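Local coordinates for protein DELTA1-pyrroline-2-carboxylate reductase (Thermococcus litoralis DSM 5473, PDB 6T3E) that probably reduces delta1-pyrroline-2-carboxylate to L-proline with NADH as hydride donor, at residues B[252-257]-B[317-322]; B[258-263]-B[291-296]. All coordinates share one frame; numbering follows the deposited sequence.

Both contacts pack against the same parallel sheet of the dinucleotide-binding domain, and their centres lie about 11 Å apart. Contact 1 joins the loop 252-257 to the strand end 317-322, where Ser320, Val321 and Gly322 help to enclose the nicotinamide of NADH, the last two also lining the proline pocket. Contact 2 lies farther from the centre of the chain, between the helix that follows that loop and segment 291-296 near the sheet's edge. Leu317 bridges the two: its CB packs on CB of Ser263 at 3.6 Å, and its CD2 lies 4.2 Å from CA of Val260. The helix thus rests on the strand that runs into the ligand-binding residues.

Contact 1: residues B[252-257]-B[317-322]; sequences ARELDS and LFKSVG. With NAI (1,4-dihydronicotinamide adenine dinucleotide), chain F; PRO (proline), chain E.
Leu255 and Leu317 meet tip to tip, CD1 of Leu255 lying 4.1 Å from CD1 of Leu317, in the apolar half of this buried contact. Leucines suit such a buried apolar spot, where Leu317 also meets Ile242 of the neighbouring strand and Leu255 meets Ser244. Two residues along the strand, and one along the loop, the interaction turns polar. Glu254 and Lys319 cross obliquely and form a salt bridge of 3.6 Å between Glu254 OE2 and Lys319 NZ. Lys319 starts with CG anti to the backbone N (chi1 -176°) and then bends at chi2 and chi3, which carries NZ over toward the loop. Such a buried charge pair needs further partners and has them: Ser244 OG hydrogen-bonds to both charged ends, Asp279 adds a second carboxylate at Lys319, and the backbone N of Thr224 bonds to Glu254 OE1.

The loop's other side is more exposed. There Arg253 and Ser257 turn to helix 278-286, and Arg253 NH1 gives a nearly straight hydrogen bond of 2.8 Å to OG of Ser257, which lies in the guanidinium plane. Asp256 caps the start of helix 257-262.

Beyond Lys319 the strand opens into the active site. Ser320 OG donates a hydrogen bond to the nicotinamide carboxamide O7N of NADH at 3.2 Å. The backbone of Gly322 comes close to both ligands, its CA being 3.4 Å from NADH N7N and 3.8 Å from O of the bound proline. Glycine fits both its positive phi of 109° and the nearness of that carboxylate. Placing cofactor-binding residues just past the C-terminal end of an inner parallel strand is characteristic of the Rossmann-type dinucleotide-binding fold.

Contact 2: residues B[258-263]-B[291-296]; sequences ETVRKS and EGHIHA
His293 sends its imidazole to the last turn of helix 257-262, a helix packed beside the parallel sheet of a Rossmann-type domain. This helix leads into strand 264-267, and His293 stands in the 3-10 segment 291-293, near the sheet's edge. The nearest backbones, at Arg261 and His293, are 7.6 Å apart from CA to CA, a gap that the ring spans.

From CB, which points toward the helix, the chain runs to CG anti to the backbone N (chi1 -172°), and this directs the ring at the helix's C-terminal end. CD2 then faces Val260, approaching its CG1 loosely at 4.3 Å and lying nearer to its carbonyl oxygen. On the other flank, CE1 approaches O of Arg261 at 3.1 Å, with O of Ser263 also close; both oxygens stand oblique to the ring. At the tip NE2 donates to O of Val260 over 2.7 Å, the oxygen lying near the ring plane. Histidine suits this place because it combines a flat ring, slim enough to reach between the segments, with an N-H for a carbonyl at a helix end. With an alanine in its place, Val260 O is likely to lose its side-chain donor, and the span between the helix end and 291-296 would probably be left unfilled.

Elsewhere on the helix, Glu258, Arg261 and Lys262 form a salt-bridge network, its exact geometry doubtful, of polar residues appropriate to a more solvent-facing surface. Val260 O is itself shared: NE2 of His293 arrives above the carbonyl plane, 39° out of it, while the backbone N of Ser263 bonds to the same oxygen from the opposite face.

Contact 1: residues B[252-257]-B[317-322]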
loop_
_atom_site.group_PDB
_atom_site.type_symbol
_atom_site.label_atom_id
_atom_site.label_comp_id
_atom_site.label_asym_id
_atom_site.label_seq_id
_atom_site.Cartn_x
_atom_site.Cartn_y
_atom_site.Cartn_z
ATOM N N ALA B 252 20.313 10.336 3.287
ATOM C CA ALA B 252 21.435 9.433 3.466
ATOM C C ALA B 252 22.018 9.004 2.128
ATOM O O ALA B 252 21.316 8.943 1.113
ATOM C CB ALA B 252 21.011 8.196 4.265
ATOM N N ARG B 253 23.311 8.683 2.148
ATOM C CA ARG B 253 24.004 8.200 0.965
ATOM C C ARG B 253 25.241 7.437 1.399
ATOM O O ARG B 253 25.766 7.662 2.490
ATOM C CB ARG B 253 24.387 9.340 0.024
ATOM C CG ARG B 253 25.261 10.377 0.648
ATOM C CD ARG B 253 25.786 11.303 -0.403
ATOM N NE ARG B 253 26.562 12.380 0.188
ATOM C CZ ARG B 253 27.202 13.300 -0.520
ATOM N NH1 ARG B 253 27.153 13.264 -1.848
ATOM N NH2 ARG B 253 27.891 14.249 0.096
ATOM N N GLU B 254 25.684 6.521 0.528
ATOM C CA GLU B 254 26.890 5.725 0.723
ATOM C C GLU B 254 27.958 6.029 -0.322
ATOM O O GLU B 254 29.074 5.512 -0.218
ATOM C CB GLU B 254 26.555 4.215 0.716
ATOM C CG GLU B 254 25.983 3.655 -0.621
ATOM C CD GLU B 254 25.216 2.302 -0.494
ATOM O OE1 GLU B 254 25.493 1.498 0.419
ATOM O OE2 GLU B 254 24.319 2.041 -1.326
ATOM N N LEU B 255 27.654 6.861 -1.316
ATOM C CA LEU B 255 28.606 7.270 -2.342
ATOM C C LEU B 255 28.818 8.770 -2.239
ATOM O O LEU B 255 27.850 9.532 -2.168
ATOM C CB LEU B 255 28.098 6.913 -3.737
ATOM C CG LEU B 255 27.262 5.638 -3.798
ATOM C CD1 LEU B 255 26.581 5.496 -5.159
ATOM C CD2 LEU B 255 28.157 4.452 -3.509
ATOM N N ASP B 256 30.073 9.202 -2.264
ATOM C CA ASP B 256 30.314 10.637 -2.257
ATOM C C ASP B 256 29.925 11.247 -3.607
ATOM O O ASP B 256 29.637 10.550 -4.586
ATOM C CB ASP B 256 31.770 10.944 -1.893
ATOM C CG ASP B 256 32.756 10.541 -2.974
ATOM O OD1 ASP B 256 32.407 9.712 -3.842
ATOM O OD2 ASP B 256 33.902 11.050 -2.940
ATOM N N SER B 257 29.874 12.577 -3.636
ATOM C CA SER B 257 29.444 13.263 -4.849
ATOM C C SER B 257 30.374 12.967 -6.017
ATOM O O SER B 257 29.929 12.923 -7.171
ATOM C CB SER B 257 29.360 14.764 -4.585
ATOM O OG SER B 257 28.485 15.030 -3.503
ATOM N N LEU B 317 27.772 3.176 -13.164
ATOM C CA LEU B 317 27.143 3.097 -11.851
ATOM C C LEU B 317 25.655 2.845 -12.020
ATOM O O LEU B 317 24.946 3.670 -12.608
ATOM C CB LEU B 317 27.373 4.381 -11.048
ATOM C CG LEU B 317 26.328 4.679 -9.972
ATOM C CD1 LEU B 317 26.426 3.672 -8.847
ATOM C CD2 LEU B 317 26.501 6.096 -9.458
ATOM N N PHE B 318 25.181 1.720 -11.481
ATOM C CA PHE B 318 23.758 1.396 -11.440
ATOM C C PHE B 318 23.250 1.694 -10.035
ATOM O O PHE B 318 23.658 1.040 -9.069
ATOM C CB PHE B 318 23.507 -0.064 -11.815
ATOM C CG PHE B 318 22.086 -0.518 -11.576
ATOM C CD1 PHE B 318 21.025 0.161 -12.153
ATOM C CD2 PHE B 318 21.817 -1.626 -10.783
ATOM C CE1 PHE B 318 19.722 -0.249 -11.938
ATOM C CE2 PHE B 318 20.523 -2.046 -10.564
ATOM C CZ PHE B 318 19.469 -1.354 -11.141
ATOM N N LYS B 319 22.362 2.677 -9.927
ATOM C CA LYS B 319 21.791 3.076 -8.652
ATOM C C LYS B 319 20.407 2.467 -8.521
ATOM O O LYS B 319 19.535 2.724 -9.355
ATOM C CB LYS B 319 21.708 4.595 -8.534
ATOM C CG LYS B 319 21.217 5.027 -7.171
ATOM C CD LYS B 319 22.184 4.569 -6.096
ATOM C CE LYS B 319 21.479 3.918 -4.928
ATOM N NZ LYS B 319 22.436 3.790 -3.778
ATOM N N SER B 320 20.203 1.669 -7.481
ATOM C CA SER B 320 18.955 0.948 -7.295
ATOM C C SER B 320 18.373 1.267 -5.932
ATOM O O SER B 320 19.085 1.218 -4.928
ATOM C CB SER B 320 19.153 -0.555 -7.443
ATOM O OG SER B 320 18.109 -1.223 -6.777
ATOM N N VAL B 321 17.090 1.620 -5.912
ATOM C CA VAL B 321 16.337 1.816 -4.678
ATOM C C VAL B 321 15.183 0.841 -4.530
ATOM O O VAL B 321 14.575 0.793 -3.450
ATOM C CB VAL B 321 15.809 3.259 -4.564
ATOM C CG1 VAL B 321 16.979 4.231 -4.317
ATOM C CG2 VAL B 321 15.031 3.621 -5.804
ATOM N N GLY B 322 14.812 0.128 -5.585
ATOM C CA GLY B 322 13.724 -0.836 -5.559
ATOM C C GLY B 322 12.523 -0.328 -6.337
ATOM O O GLY B 322 12.138 0.844 -6.240
HETATM P PA NAI F . 21.817 -5.417 6.692
HETATM O O1A NAI F . 21.696 -4.650 7.984
HETATM O O2A NAI F . 21.474 -6.875 6.924
HETATM O O5B NAI F . 23.299 -5.250 5.996
HETATM C C5B NAI F . 23.802 -3.919 5.998
HETATM C C4B NAI F . 25.391 -3.975 6.073
HETATM O O4B NAI F . 25.891 -2.798 5.888
HETATM C C3B NAI F . 25.817 -4.403 7.496
HETATM O O3B NAI F . 26.564 -5.531 7.406
HETATM C C2B NAI F . 26.618 -3.193 8.021
HETATM O O2B NAI F . 27.685 -3.637 8.996
HETATM C C1B NAI F . 27.128 -2.695 6.930
HETATM N N9A NAI F . 27.528 -1.323 7.086
HETATM C C8A NAI F . 26.728 -0.382 7.594
HETATM N N7A NAI F . 27.404 0.761 7.597
HETATM C C5A NAI F . 28.625 0.529 7.086
HETATM C C6A NAI F . 29.688 1.374 6.875
HETATM N N6A NAI F . 29.879 2.790 7.125
HETATM N N1A NAI F . 30.818 0.907 6.347
HETATM C C2A NAI F . 30.901 -0.403 6.010
HETATM N N3A NAI F . 29.850 -1.236 6.216
HETATM C C4A NAI F . 28.707 -0.752 6.766
HETATM O O3 NAI F . 20.726 -4.715 5.649
HETATM P PN NAI F . 20.542 -5.188 4.062
HETATM O O1N NAI F . 19.268 -6.009 4.047
HETATM O O2N NAI F . 21.741 -5.950 3.574
HETATM O O5D NAI F . 20.360 -3.865 3.137
HETATM C C5D NAI F . 21.506 -3.248 2.679
HETATM C C4D NAI F . 21.104 -1.897 2.030
HETATM O O4D NAI F . 20.405 -2.076 0.926
HETATM C C3D NAI F . 20.190 -1.113 2.983
HETATM O O3D NAI F . 20.539 0.222 2.940
HETATM C C2D NAI F . 18.781 -1.272 2.392
HETATM O O2D NAI F . 17.920 -0.099 2.861
HETATM C C1D NAI F . 19.016 -1.272 1.106
HETATM N N1N NAI F . 17.959 -1.997 0.382
HETATM C C2N NAI F . 17.448 -1.505 -0.884
HETATM C C3N NAI F . 16.717 -2.476 -1.852
HETATM C C7N NAI F . 16.808 -2.114 -3.359
HETATM O O7N NAI F . 17.465 -1.187 -3.661
HETATM N N7N NAI F . 16.088 -2.918 -4.373
HETATM C C4N NAI F . 16.525 -3.932 -1.479
HETATM C C5N NAI F . 16.607 -4.193 0.031
HETATM C C6N NAI F . 17.403 -3.223 0.922
HETATM N N PRO E . 14.082 -0.422 -0.061
HETATM C CA PRO E . 13.924 -1.878 -0.121
HETATM C C PRO E . 12.876 -2.363 -1.119
HETATM O O PRO E . 12.480 -1.661 -2.062
HETATM C CB PRO E . 13.502 -2.228 1.305
HETATM C CG PRO E . 14.211 -1.217 2.153
HETATM C CD PRO E . 14.360 0.042 1.313
HETATM O OXT PRO E . 12.393 -3.489 -0.996
#

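Contact 2: residues B[258-263]-B[291-296]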
loop_
_atom_site.group_PDB
_atom_site.type_symbol
_atom_site.label_atom_id
_atom_site.label_comp_id
_atom_site.label_asym_id
_atom_site.label_seq_id
_atom_site.Cartn_x
_atom_site.Cartn_y
_atom_site.Cartn_z
ATOM N N GLU B 258 31.656 12.726 -5.739
ATOM C CA GLU B 258 32.601 12.440 -6.816
ATOM C C GLU B 258 32.256 11.137 -7.532
ATOM O O GLU B 258 32.385 11.047 -8.760
ATOM C CB GLU B 258 34.025 12.390 -6.261
ATOM C CG GLU B 258 35.088 11.993 -7.277
ATOM C CD GLU B 258 35.206 12.989 -8.411
ATOM O OE1 GLU B 258 34.724 14.131 -8.253
ATOM O OE2 GLU B 258 35.792 12.637 -9.459
ATOM N N THR B 259 31.820 10.119 -6.781
ATOM C CA THR B 259 31.470 8.838 -7.384
ATOM C C THR B 259 30.327 8.981 -8.390
ATOM O O THR B 259 30.402 8.450 -9.507
ATOM C CB THR B 259 31.094 7.841 -6.284
ATOM O OG1 THR B 259 32.222 7.619 -5.428
ATOM C CG2 THR B 259 30.640 6.517 -6.890
ATOM N N VAL B 260 29.280 9.725 -8.024
ATOM C CA VAL B 260 28.132 9.879 -8.911
ATOM C C VAL B 260 28.513 10.690 -10.145
ATOM O O VAL B 260 28.243 10.279 -11.280
ATOM C CB VAL B 260 26.946 10.510 -8.158
ATOM C CG1 VAL B 260 25.700 10.498 -9.024
ATOM C CG2 VAL B 260 26.687 9.768 -6.854
ATOM N N ARG B 261 29.159 11.844 -9.943
ATOM C CA ARG B 261 29.515 12.692 -11.079
ATOM C C ARG B 261 30.437 11.970 -12.047
ATOM O O ARG B 261 30.303 12.116 -13.267
ATOM C CB ARG B 261 30.177 13.986 -10.605
ATOM C CG ARG B 261 30.276 15.050 -11.700
ATOM C CD ARG B 261 31.556 15.869 -11.603
ATOM N NE ARG B 261 32.667 15.298 -12.368
ATOM C CZ ARG B 261 33.731 14.719 -11.818
ATOM N NH1 ARG B 261 33.821 14.636 -10.499
ATOM N NH2 ARG B 261 34.702 14.219 -12.578
ATOM N N LYS B 262 31.374 11.180 -11.518
ATOM C CA LYS B 262 32.402 10.547 -12.333
ATOM C C LYS B 262 31.857 9.435 -13.228
ATOM O O LYS B 262 32.528 9.053 -14.193
ATOM C CB LYS B 262 33.497 9.999 -11.418
ATOM C CG LYS B 262 34.720 9.483 -12.115
ATOM C CD LYS B 262 35.494 8.535 -11.206
ATOM C CE LYS B 262 36.329 9.287 -10.188
ATOM N NZ LYS B 262 37.759 9.382 -10.626
ATOM N N SER B 263 30.655 8.933 -12.963
ATOM C CA SER B 263 30.176 7.712 -13.591
ATOM C C SER B 263 29.091 7.992 -14.619
ATOM O O SER B 263 28.456 9.051 -14.628
ATOM C CB SER B 263 29.625 6.729 -12.554
ATOM O OG SER B 263 30.654 6.132 -11.791
ATOM N N GLU B 291 19.649 16.768 -13.395
ATOM C CA GLU B 291 18.777 15.660 -13.774
ATOM C C GLU B 291 19.236 14.982 -15.058
ATOM O O GLU B 291 18.938 13.801 -15.277
ATOM C CB GLU B 291 17.344 16.163 -13.927
ATOM C CG GLU B 291 16.312 15.068 -14.048
ATOM C CD GLU B 291 14.898 15.597 -13.924
ATOM O OE1 GLU B 291 14.684 16.557 -13.144
ATOM O OE2 GLU B 291 14.004 15.043 -14.603
ATOM N N GLY B 292 19.932 15.716 -15.927
ATOM C CA GLY B 292 20.445 15.182 -17.178
ATOM C C GLY B 292 21.632 14.252 -17.033
ATOM O O GLY B 292 21.982 13.577 -18.008
ATOM N N HIS B 293 22.269 14.224 -15.855
ATOM C CA HIS B 293 23.387 13.318 -15.606
ATOM C C HIS B 293 22.959 11.853 -15.609
ATOM O O HIS B 293 23.816 10.972 -15.744
ATOM C CB HIS B 293 24.052 13.673 -14.271
ATOM C CG HIS B 293 25.319 12.924 -14.010
ATOM N ND1 HIS B 293 26.402 12.975 -14.861
ATOM C CD2 HIS B 293 25.675 12.098 -12.999
ATOM C CE1 HIS B 293 27.372 12.215 -14.385
ATOM N NE2 HIS B 293 26.957 11.672 -13.255
ATOM N N ILE B 294 21.662 11.584 -15.458
ATOM C CA ILE B 294 21.109 10.238 -15.580
ATOM C C ILE B 294 21.141 9.856 -17.056
ATOM O O ILE B 294 20.441 10.457 -17.877
ATOM C CB ILE B 294 19.682 10.158 -15.020
ATOM C CG1 ILE B 294 19.698 10.181 -13.491
ATOM C CG2 ILE B 294 18.964 8.907 -15.539
ATOM C CD1 ILE B 294 18.349 10.502 -12.866
ATOM N N HIS B 295 21.968 8.866 -17.399
ATOM C CA HIS B 295 22.068 8.441 -18.791
ATOM C C HIS B 295 20.783 7.771 -19.252
ATOM O O HIS B 295 20.242 8.104 -20.310
ATOM C CB HIS B 295 23.252 7.492 -18.971
ATOM C CG HIS B 295 23.228 6.736 -20.265
ATOM N ND1 HIS B 295 23.494 7.330 -21.480
ATOM C CD2 HIS B 295 22.978 5.432 -20.532
ATOM C CE1 HIS B 295 23.411 6.427 -22.439
ATOM N NE2 HIS B 295 23.101 5.266 -21.891
ATOM N N ALA B 296 20.268 6.838 -18.457
ATOM C CA ALA B 296 19.099 6.077 -18.858
ATOM C C ALA B 296 18.500 5.370 -17.651
ATOM O O ALA B 296 19.184 5.080 -16.666
ATOM C CB ALA B 296 19.455 5.055 -19.944
#